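Local coordinates for protein beta-1,4-exocellulase (Thermobifida fusca, PDB 4B4H) that hydrolyses the beta-1,4 links of cellulose as a family 6 cellobiohydrolase, this chain being its catalytic domain, at residues L63-A66 with V67-G71; I204-E207 with A208-S212; Y259-E262 with L263-V266; G402-S406 with A407-E411. All coordinates share one frame; numbering follows the deposited sequence.

Contact 1 (L63-A66 with V67-G71); sequences LEEA and VRQSG
Glu65 reaches forward along its helix and divides its carboxylate between the residues three and four places on. Its CG stands anti to the backbone N (chi1 178°), and a bend at chi2 turns the carboxylate toward the C-terminal end of the helix. OE2 then takes a hydrogen bond from Gln69 NE2 at 3.2 Å; the bond is nearly straight (172°) and lies in the amide plane, but it meets OE2 on the anti side and somewhat out of the carboxylate plane, the two flat groups being almost perpendicular. OE1 forms a long salt bridge to Arg68, 3.5 Å from NH1, with carboxylate and guanidinium planes only 25° apart. Side-chain pairs spaced i to i+3 and i to i+4 are common along one face of an alpha helix, here the last two turns of helix 59-70, whose buried side, Leu63 and Ala66, rests on strands 75-81 and 127-133. Gln69 NE2 also gives a hydrogen bond to Val14 O, so this nitrogen has two acceptors, Glu65 OE2 and Val14 O. At the C-terminal end Ser70 OG turns back to donate to Val67 O at 2.7 Å, on a lone pair in the carbonyl plane, and is also bonded to Tyr124 OH.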
loop_
_atom_site.group_PDB
_atom_site.type_symbol
_atom_site.label_atom_id
_atom_site.label_comp_id
_atom_site.label_asym_id
_atom_site.label_seq_id
_atom_site.Cartn_x
_atom_site.Cartn_y
_atom_site.Cartn_z
ATOM N N LEU A 63 0.540 -12.018 17.260
ATOM C CA LEU A 63 1.651 -12.937 17.012
ATOM C C LEU A 63 1.446 -14.309 17.657
ATOM O O LEU A 63 1.749 -15.342 17.045
ATOM C CB LEU A 63 2.979 -12.308 17.440
ATOM C CG LEU A 63 3.384 -11.065 16.636
ATOM C CD1 LEU A 63 4.665 -10.510 17.229
ATOM C CD2 LEU A 63 3.554 -11.376 15.157
ATOM N N GLU A 64 0.922 -14.304 18.878
ATOM C CA GLU A 64 0.482 -15.514 19.578
ATOM C C GLU A 64 -0.566 -16.277 18.774
ATOM O O GLU A 64 -0.503 -17.501 18.674
ATOM C CB GLU A 64 -0.049 -15.169 20.974
ATOM C CG GLU A 64 1.053 -14.762 21.940
ATOM C CD GLU A 64 0.596 -14.653 23.382
ATOM O OE1 GLU A 64 -0.617 -14.494 23.623
ATOM O OE2 GLU A 64 1.467 -14.705 24.281
ATOM N N GLU A 65 -1.520 -15.550 18.199
ATOM C CA GLU A 65 -2.538 -16.178 17.359
ATOM C C GLU A 65 -1.904 -16.784 16.108
ATOM O O GLU A 65 -2.252 -17.905 15.699
ATOM C CB GLU A 65 -3.663 -15.185 17.029
ATOM C CG GLU A 65 -4.771 -15.719 16.118
ATOM C CD GLU A 65 -5.622 -16.830 16.741
ATOM O OE1 GLU A 65 -5.410 -17.182 17.919
ATOM O OE2 GLU A 65 -6.518 -17.362 16.041
ATOM N N ALA A 66 -0.965 -16.060 15.491
ATOM C CA ALA A 66 -0.256 -16.600 14.328
ATOM C C ALA A 66 0.486 -17.917 14.632
ATOM O O ALA A 66 0.476 -18.861 13.820
ATOM C CB ALA A 66 0.702 -15.567 13.739
ATOM N N VAL A 67 1.131 -17.967 15.799
ATOM C CA VAL A 67 1.848 -19.163 16.270
ATOM C C VAL A 67 0.861 -20.327 16.404
ATOM O O VAL A 67 1.101 -21.428 15.892
ATOM C CB VAL A 67 2.594 -18.883 17.601
ATOM C CG1 VAL A 67 2.995 -20.164 18.298
ATOM C CG2 VAL A 67 3.827 -18.038 17.341
ATOM N N ARG A 68 -0.264 -20.065 17.057
ATOM C CA ARG A 68 -1.309 -21.070 17.199
ATOM C C ARG A 68 -1.790 -21.585 15.845
ATOM O O ARG A 68 -1.895 -22.796 15.649
ATOM C CB ARG A 68 -2.456 -20.510 18.028
ATOM C CG ARG A 68 -3.590 -21.484 18.314
ATOM C CD ARG A 68 -4.621 -20.840 19.232
ATOM N NE ARG A 68 -4.130 -20.758 20.605
ATOM C CZ ARG A 68 -3.563 -19.685 21.159
ATOM N NH1 ARG A 68 -3.398 -18.562 20.459
ATOM N NH2 ARG A 68 -3.148 -19.745 22.416
ATOM N N GLN A 69 -2.041 -20.677 14.900
ATOM C CA GLN A 69 -2.514 -21.080 13.568
ATOM C C GLN A 69 -1.483 -21.867 12.757
ATOM O O GLN A 69 -1.852 -22.587 11.831
ATOM C CB GLN A 69 -2.958 -19.859 12.746
ATOM C CG GLN A 69 -4.184 -19.148 13.272
ATOM C CD GLN A 69 -4.514 -17.885 12.491
ATOM O OE1 GLN A 69 -4.050 -17.684 11.359
ATOM N NE2 GLN A 69 -5.285 -17.010 13.107
ATOM N N SER A 70 -0.199 -21.723 13.103
ATOM C CA SER A 70 0.894 -22.365 12.375
ATOM C C SER A 70 0.932 -23.878 12.560
ATOM O O SER A 70 1.247 -24.600 11.624
ATOM C CB SER A 70 2.245 -21.756 12.768
ATOM O OG SER A 70 2.746 -22.291 13.983
ATOM N N GLY A 71 0.613 -24.342 13.766
ATOM C CA GLY A 71 0.680 -25.771 14.095
ATOM C C GLY A 71 2.075 -26.374 14.071
ATOM O O GLY A 71 2.232 -27.585 14.216
#

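Contact 2 (I204-E207 with A208-S212); sequences IFYE and AANAS
Asn210 folds its amide back over the last turn of helix 198-209 and meets Tyr206 twice, once at the carbonyl and once at the ring. The polar part is a hydrogen bond from ND2 to Tyr206 O, 2.9 Å long and close to straight at 166°. The acceptor lies near the amide plane, whereas the donor is tilted well away from the carbonyl plane. Backbone bonds supply the rest: Ala208 N to Ile204 O and Ala209 N to Phe205 O continue the alpha-helical pattern, but Asn210 N divides its hydrogen between a weak bond to Tyr206 O and a bond of 3.2 Å to Glu207 O, which it approaches from above the carbonyl plane. This i to i+3 bond is of the 3-10 kind, near the C-terminal end of the helix.

In the contact of amide with ring, Asn210 ND2 sits over the centre of one face of the Tyr206 ring, 3.5 Å from CZ, with ring and amide planes 46° apart. Tyr206 presents that face with its CG anti to the backbone N (chi1 -173°). Elsewhere on the helix, Ala208 packs on Val167 and Phe205 on Leu273. The amide nitrogen thus donates to a carbonyl oxygen lying near the amide plane while it covers a ring face, and the partial positive charge on its N-H hydrogens probably adds a modest attraction to the pi face.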
loop_
_atom_site.group_PDB
_atom_site.type_symbol
_atom_site.label_atom_id
_atom_site.label_comp_id
_atom_site.label_asym_id
_atom_site.label_seq_id
_atom_site.Cartn_x
_atom_site.Cartn_y
_atom_site.Cartn_z
ATOM N N ILE A 204 16.158 7.540 -3.717
ATOM C CA ILE A 204 15.702 7.779 -2.350
ATOM C C ILE A 204 15.470 6.487 -1.554
ATOM O O ILE A 204 15.748 6.444 -0.362
ATOM C CB ILE A 204 14.481 8.741 -2.257
ATOM C CG1 ILE A 204 14.424 9.359 -0.855
ATOM C CG2 ILE A 204 13.163 8.059 -2.606
ATOM C CD1 ILE A 204 13.550 10.578 -0.722
ATOM N N PHE A 205 14.991 5.437 -2.220
ATOM C CA PHE A 205 14.881 4.133 -1.551
ATOM C C PHE A 205 16.252 3.669 -1.056
ATOM O O PHE A 205 16.390 3.162 0.068
ATOM C CB PHE A 205 14.279 3.084 -2.490
ATOM C CG PHE A 205 12.861 3.374 -2.915
ATOM C CD1 PHE A 205 11.996 4.099 -2.094
ATOM C CD2 PHE A 205 12.379 2.885 -4.125
ATOM C CE1 PHE A 205 10.693 4.352 -2.496
ATOM C CE2 PHE A 205 11.074 3.129 -4.531
ATOM C CZ PHE A 205 10.231 3.865 -3.713
ATOM N N TYR A 206 17.259 3.891 -1.900
ATOM C CA TYR A 206 18.629 3.470 -1.631
ATOM C C TYR A 206 19.216 4.306 -0.505
ATOM O O TYR A 206 19.839 3.772 0.402
ATOM C CB TYR A 206 19.481 3.578 -2.903
ATOM C CG TYR A 206 20.878 2.996 -2.760
ATOM C CD1 TYR A 206 21.113 1.618 -2.932
ATOM C CD2 TYR A 206 21.959 3.812 -2.448
ATOM C CE1 TYR A 206 22.386 1.086 -2.786
ATOM C CE2 TYR A 206 23.236 3.289 -2.310
ATOM C CZ TYR A 206 23.443 1.933 -2.481
ATOM O OH TYR A 206 24.709 1.429 -2.339
ATOM N N GLU A 207 18.978 5.614 -0.551
ATOM C CA GLU A 207 19.377 6.517 0.528
ATOM C C GLU A 207 18.848 6.004 1.874
ATOM O O GLU A 207 19.627 5.862 2.819
ATOM C CB GLU A 207 18.901 7.950 0.251
ATOM C CG GLU A 207 19.337 8.989 1.283
ATOM C CD GLU A 207 18.787 10.384 1.000
ATOM O OE1 GLU A 207 17.977 10.541 0.068
ATOM O OE2 GLU A 207 19.166 11.333 1.723
ATOM N N ALA A 208 17.546 5.706 1.931
ATOM C CA ALA A 208 16.880 5.249 3.176
ATOM C C ALA A 208 17.467 3.945 3.698
ATOM O O ALA A 208 17.725 3.792 4.890
ATOM C CB ALA A 208 15.377 5.090 2.963
ATOM N N ALA A 209 17.657 3.002 2.786
ATOM C CA ALA A 209 18.226 1.695 3.109
ATOM C C ALA A 209 19.641 1.762 3.668
ATOM O O ALA A 209 20.090 0.835 4.334
ATOM C CB ALA A 209 18.208 0.829 1.871
ATOM N N ASN A 210 20.360 2.836 3.356
ATOM C CA ASN A 210 21.703 3.024 3.896
ATOM C C ASN A 210 21.780 4.027 5.041
ATOM O O ASN A 210 22.868 4.276 5.567
ATOM C CB ASN A 210 22.650 3.419 2.773
ATOM C CG ASN A 210 22.937 2.266 1.853
ATOM O OD1 ASN A 210 23.829 1.462 2.125
ATOM N ND2 ASN A 210 22.162 2.147 0.779
ATOM N N ALA A 211 20.624 4.567 5.442
ATOM C CA ALA A 211 20.547 5.557 6.527
ATOM C C ALA A 211 20.469 4.902 7.913
ATOM O O ALA A 211 20.058 3.754 8.031
ATOM C CB ALA A 211 19.333 6.460 6.316
ATOM N N SER A 212 20.833 5.645 8.966
ATOM C CA SER A 212 20.651 5.200 10.362
ATOM C C SER A 212 21.291 3.855 10.702
ATOM O O SER A 212 20.823 3.151 11.615
ATOM C CB SER A 212 19.164 5.149 10.724
ATOM O OG SER A 212 18.529 6.381 10.461
#

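Contact 3 (Y259-E262 with L263-V266); sequences YVDE and LSFV
The backbone of Tyr259, Val260 and Asp261 runs in as a loop and turns into helix 262-276 at Glu262, with Asp261 as the N-cap. The first helical bond of this stretch, Val266 N to Glu262 O, is 2.8 Å long and almost perfectly straight (174°).

Ahead of it the cap is made by one carboxylate oxygen. Asp261 OD1 accepts from Ser264 N at 3.2 Å and from Ser264 OG at 2.7 Å, the two donors coming from opposite faces of the carboxylate plane. For both residues the first torsion is near +59°, which swings Asp261 OD1 and Ser264 OG in toward each other across the first turn. Ser264 OG also receives a hydrogen from a water that in turn accepts from Val260 N, tying loop to helix a second time. The other acid oxygen, OD2, is held by Glu234 N.

Beside the cap, the Tyr259 ring is covered on one face by the helix itself: Phe265 CA makes a CH-pi contact 3.9 Å from the ring centroid. The Phe265 ring turns its edge to the same tyrosine in an offset edge-to-face pair, planes 66° apart, with CD1 3.9 Å from Tyr259 CD2. Tyr259 OH bonds to Asp268, one helical turn beyond Ser264.

Glu262 leaves in another direction, its carboxylate bonded to Ser224 OG and His189 N and its side chain touching His188, a probable substrate-binding residue. The helix start lies against helix 189-192, which meets Tyr259 and Phe265, and strand 283-287, on which Val266 packs.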
loop_
_atom_site.group_PDB
_atom_site.type_symbol
_atom_site.label_atom_id
_atom_site.label_comp_id
_atom_site.label_asym_id
_atom_site.label_seq_id
_atom_site.Cartn_x
_atom_site.Cartn_y
_atom_site.Cartn_z
ATOM N N TYR A 259 3.922 3.273 -17.514
ATOM C CA TYR A 259 3.158 2.083 -17.146
ATOM C C TYR A 259 1.677 2.402 -17.058
ATOM O O TYR A 259 1.299 3.529 -16.722
ATOM C CB TYR A 259 3.663 1.521 -15.804
ATOM C CG TYR A 259 5.173 1.486 -15.726
ATOM C CD1 TYR A 259 5.889 0.467 -16.356
ATOM C CD2 TYR A 259 5.888 2.488 -15.070
ATOM C CE1 TYR A 259 7.271 0.429 -16.314
ATOM C CE2 TYR A 259 7.276 2.463 -15.019
ATOM C CZ TYR A 259 7.968 1.435 -15.652
ATOM O OH TYR A 259 9.346 1.429 -15.615
ATOM N N VAL A 260 0.859 1.395 -17.357
ATOM C CA VAL A 260 -0.593 1.424 -17.160
ATOM C C VAL A 260 -1.079 0.457 -16.058
ATOM O O VAL A 260 -2.280 0.345 -15.800
ATOM C CB VAL A 260 -1.360 1.099 -18.470
ATOM C CG1 VAL A 260 -0.942 2.040 -19.586
ATOM C CG2 VAL A 260 -1.143 -0.352 -18.900
ATOM N N ASP A 261 -0.144 -0.251 -15.431
ATOM C CA ASP A 261 -0.487 -1.218 -14.379
ATOM C C ASP A 261 0.672 -1.466 -13.413
ATOM O O ASP A 261 1.799 -1.046 -13.659
ATOM C CB ASP A 261 -1.051 -2.519 -14.980
ATOM C CG ASP A 261 -0.094 -3.208 -15.941
ATOM O OD1 ASP A 261 1.132 -3.240 -15.689
ATOM O OD2 ASP A 261 -0.592 -3.745 -16.950
ATOM N N GLU A 262 0.387 -2.164 -12.318
ATOM C CA GLU A 262 1.358 -2.353 -11.242
ATOM C C GLU A 262 2.419 -3.399 -11.555
ATOM O O GLU A 262 3.577 -3.263 -11.151
ATOM C CB GLU A 262 0.644 -2.722 -9.937
ATOM C CG GLU A 262 -0.143 -1.583 -9.303
ATOM C CD GLU A 262 0.749 -0.409 -8.938
ATOM O OE1 GLU A 262 1.525 -0.517 -7.979
ATOM O OE2 GLU A 262 0.707 0.623 -9.636
ATOM N N LEU A 263 2.032 -4.447 -12.270
ATOM C CA LEU A 263 2.968 -5.518 -12.514
ATOM C C LEU A 263 4.133 -5.072 -13.395
ATOM O O LEU A 263 5.299 -5.332 -13.063
ATOM C CB LEU A 263 2.270 -6.748 -13.091
ATOM C CG LEU A 263 3.206 -7.937 -13.326
ATOM C CD1 LEU A 263 3.829 -8.461 -12.047
ATOM C CD2 LEU A 263 2.477 -9.062 -14.045
ATOM N N SER A 264 3.827 -4.394 -14.505
ATOM C CA SER A 264 4.881 -3.870 -15.363
ATOM C C SER A 264 5.813 -2.991 -14.550
ATOM O O SER A 264 7.027 -3.079 -14.669
ATOM C CB SER A 264 4.292 -3.064 -16.517
ATOM O OG SER A 264 3.510 -1.988 -16.030
ATOM N N PHE A 265 5.207 -2.152 -13.712
ATOM C CA PHE A 265 5.905 -1.204 -12.862
ATOM C C PHE A 265 6.874 -1.868 -11.874
ATOM O O PHE A 265 8.079 -1.597 -11.908
ATOM C CB PHE A 265 4.876 -0.304 -12.160
ATOM C CG PHE A 265 5.441 0.543 -11.042
ATOM C CD1 PHE A 265 6.345 1.570 -11.299
ATOM C CD2 PHE A 265 5.059 0.305 -9.725
ATOM C CE1 PHE A 265 6.834 2.353 -10.263
ATOM C CE2 PHE A 265 5.552 1.074 -8.687
ATOM C CZ PHE A 265 6.446 2.094 -8.954
ATOM N N VAL A 266 6.368 -2.718 -10.982
ATOM C CA VAL A 266 7.271 -3.370 -10.000
ATOM C C VAL A 266 8.364 -4.240 -10.643
ATOM O O VAL A 266 9.450 -4.375 -10.083
ATOM C CB VAL A 266 6.537 -4.154 -8.872
ATOM C CG1 VAL A 266 5.607 -3.219 -8.108
ATOM C CG2 VAL A 266 5.791 -5.363 -9.419
HETATM O O HOH W 1 2.615 -1.203 -18.374
#

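Contact 4 (G402-S406 with A407-E411); sequences GHWFS and AQFRE
Phe405 lays one face of its ring against Gln408, whose CB makes a CH-pi contact 3.7 Å from the ring centroid. The approach is off-centre and tight, with CB 3.3 Å from Phe405 CD2. An extended chain with CG anti to the backbone N (chi1 -165°) carries the amide across the Phe405 ring, bringing OE1 to 3.5 Å from the same CD2.

A second overlap involves Trp404, whose CZ2 lies over a face of the Phe409 ring, 3.6 Å from CD1. The pair is oblique, its planes 40° apart. Trp404 NE1 and Ser406 OG both hydrogen-bond to Glu25 OE2, so a single carboxylate oxygen ties together the residues flanking Phe405. Water joins Arg410 NH1, 2.8 Å away, to Ser406 OG, the latter link being weak.

Backbone bonds from Phe409 N to Phe405 O and from Arg410 N to Ser406 O, both 2.9 Å long, open helix 406-414, with Phe405 at the N-cap position. The entry to this helix borders the probable active site of the family 6 domain: the side chain of Trp404 is about 4 Å from that of Glu357, a predicted substrate-binding residue, and that of Gln408 about 4 Å from that of Asp359, the predicted proton acceptor.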
loop_
_atom_site.group_PDB
_atom_site.type_symbol
_atom_site.label_atom_id
_atom_site.label_comp_id
_atom_site.label_asym_id
_atom_site.label_seq_id
_atom_site.Cartn_x
_atom_site.Cartn_y
_atom_site.Cartn_z
ATOM N N GLY A 402 -10.151 2.980 9.221
ATOM C CA GLY A 402 -10.061 1.720 9.953
ATOM C C GLY A 402 -11.371 1.205 10.528
ATOM O O GLY A 402 -11.454 0.040 10.904
ATOM N N HIS A 403 -12.382 2.075 10.617
ATOM C CA HIS A 403 -13.701 1.688 11.113
ATOM C C HIS A 403 -14.429 0.957 10.029
ATOM O O HIS A 403 -14.204 1.206 8.860
ATOM C CB HIS A 403 -14.495 2.923 11.524
ATOM C CG HIS A 403 -14.117 3.476 12.875
ATOM N ND1 HIS A 403 -15.017 4.046 13.696
ATOM C CD2 HIS A 403 -12.895 3.503 13.551
ATOM C CE1 HIS A 403 -14.402 4.444 14.831
ATOM N NE2 HIS A 403 -13.108 4.103 14.745
ATOM N N TRP A 404 -15.316 0.053 10.417
ATOM C CA TRP A 404 -16.013 -0.772 9.451
ATOM C C TRP A 404 -16.913 0.027 8.533
ATOM O O TRP A 404 -17.696 0.856 8.998
ATOM C CB TRP A 404 -16.803 -1.866 10.153
ATOM C CG TRP A 404 -17.179 -2.930 9.170
ATOM C CD1 TRP A 404 -18.437 -3.188 8.645
ATOM C CD2 TRP A 404 -16.275 -3.865 8.496
ATOM N NE1 TRP A 404 -18.378 -4.213 7.734
ATOM C CE2 TRP A 404 -17.109 -4.663 7.601
ATOM C CE3 TRP A 404 -14.905 -4.111 8.544
ATOM C CZ2 TRP A 404 -16.582 -5.671 6.814
ATOM C CZ3 TRP A 404 -14.381 -5.125 7.747
ATOM C CH2 TRP A 404 -15.199 -5.888 6.905
ATOM N N PHE A 405 -16.805 -0.209 7.225
ATOM C CA PHE A 405 -17.571 0.543 6.222
ATOM C C PHE A 405 -18.403 -0.445 5.413
ATOM O O PHE A 405 -17.919 -1.002 4.425
ATOM C CB PHE A 405 -16.589 1.320 5.332
ATOM C CG PHE A 405 -17.216 2.367 4.436
ATOM C CD1 PHE A 405 -18.566 2.693 4.490
ATOM C CD2 PHE A 405 -16.412 3.051 3.527
ATOM C CE1 PHE A 405 -19.103 3.663 3.647
ATOM C CE2 PHE A 405 -16.935 4.016 2.685
ATOM C CZ PHE A 405 -18.289 4.328 2.739
ATOM N N SER A 406 -19.643 -0.675 5.857
ATOM C CA SER A 406 -20.463 -1.772 5.327
ATOM C C SER A 406 -20.879 -1.575 3.868
ATOM O O SER A 406 -20.743 -2.487 3.038
ATOM C CB SER A 406 -21.690 -2.023 6.216
ATOM O OG SER A 406 -22.343 -3.221 5.824
ATOM N N ALA A 407 -21.400 -0.392 3.552
ATOM C CA ALA A 407 -21.677 -0.043 2.165
ATOM C C ALA A 407 -20.477 -0.345 1.243
ATOM O O ALA A 407 -20.642 -0.966 0.187
ATOM C CB ALA A 407 -22.126 1.411 2.048
ATOM N N GLN A 408 -19.273 0.030 1.664
ATOM C CA GLN A 408 -18.077 -0.246 0.871
ATOM C C GLN A 408 -17.735 -1.732 0.800
ATOM O O GLN A 408 -17.306 -2.209 -0.248
ATOM C CB GLN A 408 -16.879 0.534 1.410
ATOM C CG GLN A 408 -15.690 0.609 0.456
ATOM C CD GLN A 408 -14.387 0.944 1.160
ATOM O OE1 GLN A 408 -14.197 0.628 2.330
ATOM N NE2 GLN A 408 -13.482 1.581 0.434
ATOM N N PHE A 409 -17.903 -2.456 1.905
ATOM C CA PHE A 409 -17.624 -3.894 1.860
ATOM C C PHE A 409 -18.576 -4.639 0.912
ATOM O O PHE A 409 -18.140 -5.458 0.100
ATOM C CB PHE A 409 -17.615 -4.538 3.250
ATOM C CG PHE A 409 -17.275 -6.002 3.226
ATOM C CD1 PHE A 409 -15.946 -6.436 3.317
ATOM C CD2 PHE A 409 -18.289 -6.957 3.116
ATOM C CE1 PHE A 409 -15.645 -7.794 3.295
ATOM C CE2 PHE A 409 -17.981 -8.310 3.081
ATOM C CZ PHE A 409 -16.664 -8.722 3.178
ATOM N N ARG A 410 -19.872 -4.370 1.024
ATOM C CA ARG A 410 -20.844 -4.972 0.099
ATOM C C ARG A 410 -20.519 -4.699 -1.375
ATOM O O ARG A 410 -20.631 -5.597 -2.218
ATOM C CB ARG A 410 -22.271 -4.510 0.415
ATOM C CG ARG A 410 -22.802 -5.054 1.723
ATOM C CD ARG A 410 -23.994 -4.258 2.208
ATOM N NE ARG A 410 -25.183 -4.384 1.364
ATOM C CZ ARG A 410 -26.062 -3.401 1.159
ATOM N NH1 ARG A 410 -25.881 -2.209 1.718
ATOM N NH2 ARG A 410 -27.120 -3.600 0.387
ATOM N N GLU A 411 -20.134 -3.468 -1.694
ATOM C CA GLU A 411 -19.727 -3.093 -3.044
ATOM C C GLU A 411 -18.445 -3.794 -3.468
ATOM O O GLU A 411 -18.372 -4.366 -4.564
ATOM C CB GLU A 411 -19.543 -1.584 -3.177
ATOM C CG GLU A 411 -19.249 -1.163 -4.605
ATOM C CD GLU A 411 -19.256 0.334 -4.800
ATOM O OE1 GLU A 411 -18.330 1.023 -4.307
ATOM O OE2 GLU A 411 -20.181 0.816 -5.480
HETATM O O HOH W 2 -24.523 -1.564 4.104
#

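Along the chain the four contacts follow in series, each joining residues about one turn apart near a helix end: contacts 1 and 2 lie at the close of helices 59-70 and 198-209, whereas contacts 3 and 4 open helices 262-276 and 406-414. These helices surround the largely parallel sheet of the catalytic domain. Contacts 2 and 3 come nearest, about 6 Å between nearest atoms, and Phe205 of the former touches Leu273 further along the helix that the latter begins. Contacts 2 and 4, with centres 37 Å apart, lie on opposite sides of the chain's centre. Contacts 3 and 4 border predicted substrate or catalytic residues, while contact 1 is remote from them.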